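Local coordinates for autophagy-related protein 9 (Schizosaccharomyces pombe, PDB 7D0I) that moves phospholipids between the two membrane leaflets as a trimeric scramblase with a central pore, so that the membrane of the forming autophagosome can grow, at residues N380-N385 and R413-A418; T454-P459 and D481-A486; N497-F502 and I555-T560. The protein carries 1 engineered substitution. All coordinates share one frame; numbering follows the deposited sequence.

In the fold
Following the chain from its N terminus, the three contacts come in series, each closing before the next begins, so that none nests in or crosses another. Contact 1 closes a loop of 27 residues and ties the C-terminal part of helix 373-382 to helix 412-425, beside a bound detergent. Contact 2 returns helix 483-489 to strand 455-457 across a mostly helical link. The next helix, 496-520, opens contact 3, the widest closure, whose 52 intervening residues run through a transmembrane hairpin. Contacts 1 and 3 lie on opposite sides of the chain's centre, about 55 Å apart between centres. In the trimer, T560 of contact 3 packs on Y483 of contact 2 in a neighbouring subunit.

Contact 1: N380-N385 and R413-A418; sequences NWCIFN and RRFIVA. With LMN (Lauryl Maltose Neopentyl Glycol), chain G.
R414 carries this contact between the C-terminal part of helix 373-382 and helix 412-425, giving one guanidinium two jobs. Its chain runs straight at chi2 and then bends at chi3 (66°), which lays the head along successive backbone carbonyls. NE reaches a lone pair of the carbonyl in a bent bond, R414 NE to C382 O 2.8 Å. NH1 gives a straighter one, R414 NH1 to W381 O 3.1 Å with 163° at the hydrogen, and W381 O lies close to the guanidinium plane. At the same time the head lies flat over one face of the W381 indole, whose CG is anti to its backbone N. The planes are 27° apart, and R414 CZ stands 4.6 Å from the centroid of the six-membered ring of W381, a stack that is also a cation-pi contact. An alanine here would remove both N-H donors and the flat group over the indole, and would probably loosen the join between the two helices.

Next to these polar bonds C382 does the apolar work. Its sulfur touches a methyl, C382 SG to A418 CB 3.4 Å, and approaches the F415 ring at its edge, while C382 CB meets F415 CE1 at 3.5 Å. I383 extends the same patch, with I383 CG1 4.0 Å from F415 CZ; beyond it F415 packs on L621 of helix 603-624 and meets the ring of F625. Two residues before C382, N380 belongs to a detergent pocket: its ND2 bonds to E376 O and lies 2.9 Å from OAN of the LMN molecule.

Two adjacent backbone carbonyls thus receive N-H bonds from one cation, whose charge would probably also be stabilised by the aromatic face.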
# COMPACT_ATOMS: atom_id res chain seq x y z
N ASN A 380 35.01 -2.78 -33.30
CA ASN A 380 34.93 -4.20 -32.97
C ASN A 380 35.99 -5.01 -33.67
O ASN A 380 36.36 -6.08 -33.19
CB ASN A 380 33.55 -4.75 -33.31
CG ASN A 380 32.49 -4.30 -32.33
OD1 ASN A 380 32.13 -5.04 -31.42
ND2 ASN A 380 31.99 -3.09 -32.52
N TRP A 381 36.49 -4.55 -34.81
CA TRP A 381 37.55 -5.32 -35.46
C TRP A 381 38.93 -4.97 -34.92
O TRP A 381 39.74 -5.87 -34.70
CB TRP A 381 37.54 -5.11 -36.97
CG TRP A 381 38.57 -5.96 -37.65
CD1 TRP A 381 38.41 -7.24 -38.09
CD2 TRP A 381 39.93 -5.61 -37.93
NE1 TRP A 381 39.58 -7.70 -38.64
CE2 TRP A 381 40.53 -6.71 -38.55
CE3 TRP A 381 40.70 -4.46 -37.71
CZ2 TRP A 381 41.86 -6.71 -38.97
CZ3 TRP A 381 42.01 -4.45 -38.13
CH2 TRP A 381 42.58 -5.57 -38.74
N CYS A 382 39.21 -3.69 -34.71
CA CYS A 382 40.53 -3.30 -34.22
C CYS A 382 40.74 -3.74 -32.79
O CYS A 382 41.75 -4.37 -32.47
CB CYS A 382 40.70 -1.79 -34.34
SG CYS A 382 40.52 -1.14 -35.98
N ILE A 383 39.79 -3.43 -31.91
CA ILE A 383 39.97 -3.64 -30.48
C ILE A 383 39.51 -5.03 -30.08
O ILE A 383 40.31 -5.84 -29.60
CB ILE A 383 39.21 -2.58 -29.68
CG1 ILE A 383 39.71 -1.19 -30.04
CG2 ILE A 383 39.38 -2.82 -28.21
CD1 ILE A 383 38.99 -0.10 -29.31
N PHE A 384 38.23 -5.33 -30.27
CA PHE A 384 37.68 -6.53 -29.67
C PHE A 384 38.14 -7.82 -30.34
O PHE A 384 37.99 -8.89 -29.75
CB PHE A 384 36.16 -6.45 -29.65
CG PHE A 384 35.63 -5.41 -28.73
CD1 PHE A 384 35.74 -5.55 -27.37
CD2 PHE A 384 35.03 -4.27 -29.22
CE1 PHE A 384 35.26 -4.59 -26.52
CE2 PHE A 384 34.56 -3.31 -28.37
CZ PHE A 384 34.67 -3.47 -27.02
N ASN A 385 38.67 -7.75 -31.56
CA ASN A 385 39.34 -8.92 -32.12
C ASN A 385 40.75 -9.08 -31.59
O ASN A 385 41.29 -10.19 -31.62
CB ASN A 385 39.40 -8.84 -33.64
CG ASN A 385 38.12 -9.26 -34.30
OD1 ASN A 385 37.39 -10.09 -33.77
ND2 ASN A 385 37.84 -8.69 -35.45
N ARG A 413 49.11 -0.10 -34.58
CA ARG A 413 49.35 -0.76 -35.85
C ARG A 413 48.15 -1.55 -36.34
O ARG A 413 48.25 -2.20 -37.38
CB ARG A 413 50.57 -1.67 -35.74
CG ARG A 413 51.81 -0.96 -35.22
CD ARG A 413 53.08 -1.79 -35.44
NE ARG A 413 52.96 -3.14 -34.91
CZ ARG A 413 52.82 -4.23 -35.67
NH1 ARG A 413 52.77 -4.12 -36.99
NH2 ARG A 413 52.73 -5.43 -35.10
N ARG A 414 47.04 -1.54 -35.60
CA ARG A 414 45.76 -2.02 -36.09
C ARG A 414 44.85 -0.89 -36.51
O ARG A 414 44.16 -0.99 -37.54
CB ARG A 414 45.05 -2.85 -35.01
CG ARG A 414 45.82 -4.06 -34.57
CD ARG A 414 45.06 -4.81 -33.51
NE ARG A 414 43.83 -5.38 -34.02
CZ ARG A 414 43.75 -6.58 -34.58
NH1 ARG A 414 42.59 -7.04 -35.03
NH2 ARG A 414 44.84 -7.32 -34.71
N PHE A 415 44.82 0.19 -35.74
CA PHE A 415 44.08 1.38 -36.14
C PHE A 415 44.57 1.89 -37.48
O PHE A 415 43.77 2.33 -38.32
CB PHE A 415 44.20 2.46 -35.08
CG PHE A 415 43.39 2.20 -33.84
CD1 PHE A 415 42.22 1.48 -33.90
CD2 PHE A 415 43.81 2.68 -32.62
CE1 PHE A 415 41.48 1.24 -32.77
CE2 PHE A 415 43.07 2.44 -31.48
CZ PHE A 415 41.91 1.73 -31.56
N ILE A 416 45.88 1.83 -37.72
CA ILE A 416 46.42 2.34 -38.98
C ILE A 416 45.99 1.46 -40.15
O ILE A 416 45.60 1.97 -41.21
CB ILE A 416 47.94 2.46 -38.89
CG1 ILE A 416 48.32 3.54 -37.87
CG2 ILE A 416 48.53 2.78 -40.24
CD1 ILE A 416 47.71 4.88 -38.15
N VAL A 417 46.05 0.14 -39.98
CA VAL A 417 45.64 -0.76 -41.06
C VAL A 417 44.15 -0.60 -41.35
O VAL A 417 43.73 -0.61 -42.52
CB VAL A 417 45.99 -2.21 -40.70
CG1 VAL A 417 45.49 -3.15 -41.77
CG2 VAL A 417 47.48 -2.36 -40.52
N ALA A 418 43.34 -0.46 -40.31
CA ALA A 418 41.91 -0.28 -40.53
C ALA A 418 41.63 1.05 -41.20
O ALA A 418 40.73 1.15 -42.04
CB ALA A 418 41.15 -0.38 -39.22
C1 LMN G . 27.01 -6.67 -38.08
O1 LMN G . 27.71 -6.97 -39.14
C2 LMN G . 25.67 -7.43 -38.05
O2 LMN G . 25.93 -8.83 -38.16
C3 LMN G . 24.95 -7.16 -36.77
O3 LMN G . 23.67 -7.88 -36.81
C4 LMN G . 24.69 -5.73 -36.54
O4 LMN G . 24.28 -5.56 -35.11
C5 LMN G . 25.88 -4.85 -36.78
O5 LMN G . 26.62 -5.18 -38.04
C6 LMN G . 25.44 -3.39 -36.84
O6 LMN G . 24.13 -3.31 -37.36
CAA LMN G . 32.49 -2.69 -49.82
CAB LMN G . 35.25 -1.66 -45.26
OAI LMN G . 20.50 -1.40 -33.82
OAJ LMN G . 24.64 -2.88 -31.78
OAL LMN G . 30.93 -9.60 -32.58
OAN LMN G . 30.01 -4.73 -33.95
OAP LMN G . 31.48 -6.02 -35.50
OAQ LMN G . 19.14 -4.35 -33.70
OAR LMN G . 24.68 -4.77 -29.71
OAS LMN G . 19.86 -6.99 -34.15
OAT LMN G . 23.85 -7.26 -31.12
OAU LMN G . 22.98 -6.99 -33.38
OAV LMN G . 27.21 -7.93 -31.29
CAW LMN G . 31.69 -3.81 -49.11
CAX LMN G . 34.27 -1.51 -44.08
CAY LMN G . 31.12 -3.26 -47.78
CAZ LMN G . 35.08 -1.62 -42.76
CBA LMN G . 31.48 -4.22 -46.62
CBB LMN G . 34.67 -2.90 -41.99
CBC LMN G . 31.43 -3.42 -45.28
CBD LMN G . 35.87 -3.34 -41.11
CBE LMN G . 31.94 -4.32 -44.12
CBF LMN G . 35.72 -4.84 -40.72
CBG LMN G . 31.30 -5.74 -44.23
CBH LMN G . 34.23 -5.13 -40.38
CBI LMN G . 31.61 -6.54 -42.92
CBJ LMN G . 34.07 -6.66 -40.12
CBK LMN G . 30.46 -6.27 -41.88
CBL LMN G . 32.82 -6.89 -39.19
CBM LMN G . 21.11 -2.32 -34.69
CBN LMN G . 25.96 -3.23 -32.12
CBP LMN G . 30.32 -8.32 -32.56
CBQ LMN G . 30.34 -7.51 -40.92
CBR LMN G . 31.46 -6.10 -39.09
CBS LMN G . 28.88 -6.15 -39.30
CBT LMN G . 30.16 -8.29 -38.45
OBV LMN G . 30.79 -8.01 -37.18
OBX LMN G . 30.26 -8.48 -34.98
OBY LMN G . 22.83 -3.98 -34.22
OBZ LMN G . 27.29 -5.25 -32.30
OCB LMN G . 27.35 -6.97 -33.96
CCC LMN G . 21.43 -3.57 -33.94
CCD LMN G . 26.38 -4.49 -31.41
CCF LMN G . 29.45 -8.16 -33.77
CCH LMN G . 29.26 -5.75 -34.69
CCJ LMN G . 29.91 -7.69 -36.14
CCL LMN G . 30.10 -6.22 -35.83
CCM LMN G . 30.22 -7.02 -39.43
CCN LMN G . 20.41 -4.66 -34.30
CCO LMN G . 25.10 -5.24 -31.01
CCQ LMN G . 28.79 -6.77 -33.74
CCR LMN G . 22.95 -5.22 -35.02
CCS LMN G . 26.58 -6.34 -32.99
CCT LMN G . 20.87 -5.98 -33.82
CCU LMN G . 25.20 -6.72 -30.94
CCV LMN G . 22.17 -6.39 -34.41
CCW LMN G . 26.08 -7.35 -31.97

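Contact 2: T454-P459 and D481-A486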
# COMPACT_ATOMS: atom_id res chain seq x y z
N THR A 454 9.85 13.13 -39.27
CA THR A 454 9.93 11.94 -38.43
C THR A 454 11.28 11.94 -37.72
O THR A 454 12.33 11.88 -38.37
CB THR A 454 9.76 10.68 -39.26
OG1 THR A 454 8.39 10.55 -39.65
CG2 THR A 454 10.17 9.47 -38.46
N ARG A 455 11.25 12.00 -36.40
CA ARG A 455 12.46 12.07 -35.61
C ARG A 455 12.79 10.70 -35.02
O ARG A 455 11.90 9.92 -34.67
CB ARG A 455 12.33 13.10 -34.50
CG ARG A 455 12.08 14.50 -35.01
CD ARG A 455 11.73 15.45 -33.89
NE ARG A 455 12.91 16.01 -33.25
CZ ARG A 455 13.38 17.22 -33.51
NH1 ARG A 455 12.76 17.99 -34.38
NH2 ARG A 455 14.46 17.67 -32.89
N ARG A 456 14.08 10.42 -34.93
CA ARG A 456 14.60 9.18 -34.38
C ARG A 456 15.84 9.51 -33.57
O ARG A 456 16.43 10.58 -33.72
CB ARG A 456 14.94 8.19 -35.49
CG ARG A 456 13.76 7.70 -36.29
CD ARG A 456 13.06 6.57 -35.58
NE ARG A 456 11.84 6.16 -36.26
CZ ARG A 456 10.62 6.61 -35.96
NH1 ARG A 456 10.46 7.49 -34.98
NH2 ARG A 456 9.57 6.18 -36.63
N TYR A 457 16.24 8.59 -32.70
CA TYR A 457 17.45 8.78 -31.92
C TYR A 457 18.67 8.52 -32.79
O TYR A 457 18.70 7.56 -33.57
CB TYR A 457 17.48 7.85 -30.71
CG TYR A 457 16.38 8.09 -29.72
CD1 TYR A 457 16.38 9.20 -28.90
CD2 TYR A 457 15.35 7.18 -29.57
CE1 TYR A 457 15.38 9.41 -27.99
CE2 TYR A 457 14.35 7.39 -28.66
CZ TYR A 457 14.37 8.50 -27.87
OH TYR A 457 13.37 8.69 -26.97
N THR A 458 19.68 9.37 -32.65
CA THR A 458 20.91 9.18 -33.38
C THR A 458 21.61 7.91 -32.89
O THR A 458 21.41 7.49 -31.76
CB THR A 458 21.83 10.38 -33.22
OG1 THR A 458 22.23 10.49 -31.85
CG2 THR A 458 21.11 11.63 -33.61
N PRO A 459 22.44 7.29 -33.73
CA PRO A 459 23.16 6.09 -33.29
C PRO A 459 24.01 6.30 -32.06
O PRO A 459 24.28 5.32 -31.35
CB PRO A 459 24.01 5.73 -34.50
CG PRO A 459 23.23 6.23 -35.63
CD PRO A 459 22.61 7.51 -35.18
N ASP A 481 9.10 2.17 -27.18
CA ASP A 481 8.05 2.66 -26.30
C ASP A 481 8.32 4.05 -25.78
O ASP A 481 7.60 4.51 -24.89
CB ASP A 481 7.87 1.70 -25.13
CG ASP A 481 6.99 0.51 -25.47
OD1 ASP A 481 6.11 0.65 -26.34
OD2 ASP A 481 7.18 -0.56 -24.86
N SER A 482 9.33 4.74 -26.30
CA SER A 482 9.68 6.08 -25.85
C SER A 482 9.48 7.14 -26.92
O SER A 482 9.60 8.33 -26.60
CB SER A 482 11.14 6.13 -25.41
OG SER A 482 11.72 7.37 -25.75
N TYR A 483 9.19 6.76 -28.16
CA TYR A 483 9.06 7.75 -29.21
C TYR A 483 7.80 8.57 -29.05
O TYR A 483 7.79 9.75 -29.41
CB TYR A 483 9.08 7.07 -30.57
CG TYR A 483 10.46 6.70 -31.04
CD1 TYR A 483 11.44 7.65 -31.19
CD2 TYR A 483 10.78 5.40 -31.34
CE1 TYR A 483 12.69 7.32 -31.62
CE2 TYR A 483 12.02 5.06 -31.78
CZ TYR A 483 12.97 6.02 -31.91
OH TYR A 483 14.23 5.68 -32.34
N ALA A 484 6.73 7.99 -28.51
CA ALA A 484 5.54 8.77 -28.22
C ALA A 484 5.83 9.85 -27.19
O ALA A 484 5.47 11.02 -27.37
CB ALA A 484 4.42 7.86 -27.73
N ALA A 485 6.51 9.48 -26.11
CA ALA A 485 6.86 10.44 -25.08
C ALA A 485 7.80 11.51 -25.62
O ALA A 485 7.68 12.68 -25.27
CB ALA A 485 7.50 9.72 -23.90
N ALA A 486 8.74 11.13 -26.48
CA ALA A 486 9.68 12.11 -27.01
C ALA A 486 9.01 13.08 -27.97
O ALA A 486 9.28 14.28 -27.95
CB ALA A 486 10.85 11.41 -27.69
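Y457 OH is gripped across the contact by a single hydrogen bond, which it donates to S482 OG at 2.4 Å, with the serine oxygen at the edge of the phenol ring and in its plane. The setting is a strand packed on a helix: Y457 belongs to strand 455-457 of the small antiparallel sheet made with strand 600-602, and S482 immediately precedes helix 483-489. A486, whose N bonds back to S482 O in the first turn, sets its methyl beside the same phenol oxygen.

Y457 and Y483 reach toward each other tip to tip. Their ring planes differ by 29° and are displaced along each other, with centroids 4.9 Å apart, so little of either ring lies over the other; the closest touch puts Y483 OH 3.3 Å from Y457 CD2. Over a face of Y483 comes R456, bent at chi2 (-83°), in a cation-pi contact with R456 CZ 4.6 Å from the Y483 centroid and almost on the ring normal. R456 also faces E559 of a second subunit through a long, weak ion pair, and T560 of that subunit packs on Y483. One face of the guanidinium is covered within its own segment, where T454 CG2 stands 3.7 Å above the plane, over the centre of R456's head.

Contact 3: N497-F502 and I555-T560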
# COMPACT_ATOMS: atom_id res chain seq x y z
N ASN A 497 5.14 34.51 -28.81
CA ASN A 497 5.19 35.75 -29.57
C ASN A 497 4.88 35.55 -31.04
O ASN A 497 4.59 36.52 -31.74
CB ASN A 497 6.56 36.40 -29.41
CG ASN A 497 6.97 36.53 -27.97
OD1 ASN A 497 6.51 35.79 -27.11
ND2 ASN A 497 7.85 37.49 -27.69
N MET A 498 4.94 34.31 -31.52
CA MET A 498 4.56 33.98 -32.89
C MET A 498 3.14 33.47 -32.99
O MET A 498 2.44 33.75 -33.97
CB MET A 498 5.53 32.94 -33.46
CG MET A 498 5.46 32.77 -34.96
SD MET A 498 6.61 31.51 -35.56
CE MET A 498 6.05 30.07 -34.65
N ILE A 499 2.69 32.71 -31.99
CA ILE A 499 1.29 32.33 -31.91
C ILE A 499 0.41 33.56 -31.87
O ILE A 499 -0.64 33.61 -32.52
CB ILE A 499 1.05 31.43 -30.68
CG1 ILE A 499 1.79 30.11 -30.81
CG2 ILE A 499 -0.43 31.19 -30.49
CD1 ILE A 499 1.70 29.27 -29.59
N ARG A 500 0.83 34.58 -31.12
CA ARG A 500 0.03 35.80 -31.03
C ARG A 500 -0.04 36.51 -32.38
O ARG A 500 -1.11 36.98 -32.79
CB ARG A 500 0.62 36.72 -29.96
CG ARG A 500 -0.15 37.99 -29.76
CD ARG A 500 -1.58 37.70 -29.36
NE ARG A 500 -2.48 38.70 -29.92
CZ ARG A 500 -3.80 38.67 -29.78
NH1 ARG A 500 -4.55 39.62 -30.33
NH2 ARG A 500 -4.37 37.70 -29.08
N LEU A 501 1.09 36.60 -33.08
CA LEU A 501 1.10 37.24 -34.39
C LEU A 501 0.19 36.50 -35.37
O LEU A 501 -0.56 37.13 -36.12
CB LEU A 501 2.52 37.29 -34.95
CG LEU A 501 2.60 37.57 -36.44
CD1 LEU A 501 2.21 39.00 -36.74
CD2 LEU A 501 3.99 37.27 -36.96
N PHE A 502 0.26 35.18 -35.38
CA PHE A 502 -0.58 34.44 -36.32
C PHE A 502 -2.04 34.51 -35.93
O PHE A 502 -2.91 34.50 -36.81
CB PHE A 502 -0.10 33.00 -36.44
CG PHE A 502 1.09 32.85 -37.34
CD1 PHE A 502 0.98 33.09 -38.69
CD2 PHE A 502 2.32 32.49 -36.83
CE1 PHE A 502 2.06 32.97 -39.52
CE2 PHE A 502 3.41 32.36 -37.66
CZ PHE A 502 3.28 32.60 -39.00
N ILE A 555 -0.84 26.54 -36.87
CA ILE A 555 0.17 26.97 -35.92
C ILE A 555 -0.46 27.22 -34.55
O ILE A 555 0.07 26.80 -33.52
CB ILE A 555 0.90 28.22 -36.44
CG1 ILE A 555 1.62 27.90 -37.74
CG2 ILE A 555 1.87 28.74 -35.39
CD1 ILE A 555 2.33 29.08 -38.35
N ILE A 556 -1.58 27.92 -34.53
CA ILE A 556 -2.27 28.29 -33.29
C ILE A 556 -2.72 27.03 -32.57
O ILE A 556 -3.57 26.29 -33.09
CB ILE A 556 -3.46 29.21 -33.58
CG1 ILE A 556 -3.00 30.47 -34.30
CG2 ILE A 556 -4.17 29.57 -32.31
CD1 ILE A 556 -4.13 31.30 -34.80
N PRO A 557 -2.19 26.74 -31.39
CA PRO A 557 -2.62 25.55 -30.66
C PRO A 557 -4.04 25.69 -30.16
O PRO A 557 -4.67 26.75 -30.25
CB PRO A 557 -1.62 25.47 -29.51
CG PRO A 557 -1.22 26.87 -29.28
CD PRO A 557 -1.21 27.53 -30.63
N ASP A 558 -4.56 24.59 -29.63
CA ASP A 558 -5.88 24.62 -29.03
C ASP A 558 -5.87 25.52 -27.80
O ASP A 558 -4.83 25.72 -27.17
CB ASP A 558 -6.32 23.20 -28.65
CG ASP A 558 -7.75 23.14 -28.18
OD1 ASP A 558 -8.49 24.13 -28.37
OD2 ASP A 558 -8.14 22.10 -27.61
N GLU A 559 -7.04 26.07 -27.48
CA GLU A 559 -7.14 26.88 -26.27
C GLU A 559 -6.95 26.03 -25.03
O GLU A 559 -6.13 26.35 -24.16
CB GLU A 559 -8.50 27.58 -26.22
CG GLU A 559 -8.70 28.65 -27.27
CD GLU A 559 -9.98 29.41 -27.04
OE1 GLU A 559 -10.18 30.46 -27.70
OE2 GLU A 559 -10.79 28.97 -26.20
N THR A 560 -7.69 24.94 -24.92
CA THR A 560 -7.66 24.09 -23.74
C THR A 560 -6.49 23.12 -23.79
O THR A 560 -6.67 21.91 -23.58
CB THR A 560 -8.97 23.33 -23.61
OG1 THR A 560 -8.91 22.15 -24.42
CG2 THR A 560 -10.10 24.18 -24.10
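I555 CD1 sits over one face of the F502 ring, 3.6 Å from its centroid and 16° off the normal, a CH-pi contact placed a little toward the rim. Separately, I499 and P557 meet tip to tip, I499 CD1 lying 3.5 Å from P557 CD. I556 CD1 lies against the F502 backbone, 4.0 Å from F502 O.

What positions this shell is partly the helix itself. F502 N bonds to M498 O at 3.0 Å, and the sulfur of M498 lies at the edge of the F502 ring in its plane, while M498 CE brushes I555 CG2. The contact joins the ends of transmembrane helices 496-520 and 538-555 that probably face the cytosol, the two arms of a hairpin, where the chain leaves helix 538-555 for a loop. Farther out, I499 packs on P494 and P557 on F563. A third subunit closes on the loop through a salt bridge from E559 to its R603, and its F208 packs on R500 and L501.

No hydrogen bond crosses between the segments, so the hairpin ends are held here by methyl, ring and proline surfaces, with charge used farther along the loop to bind a neighbour.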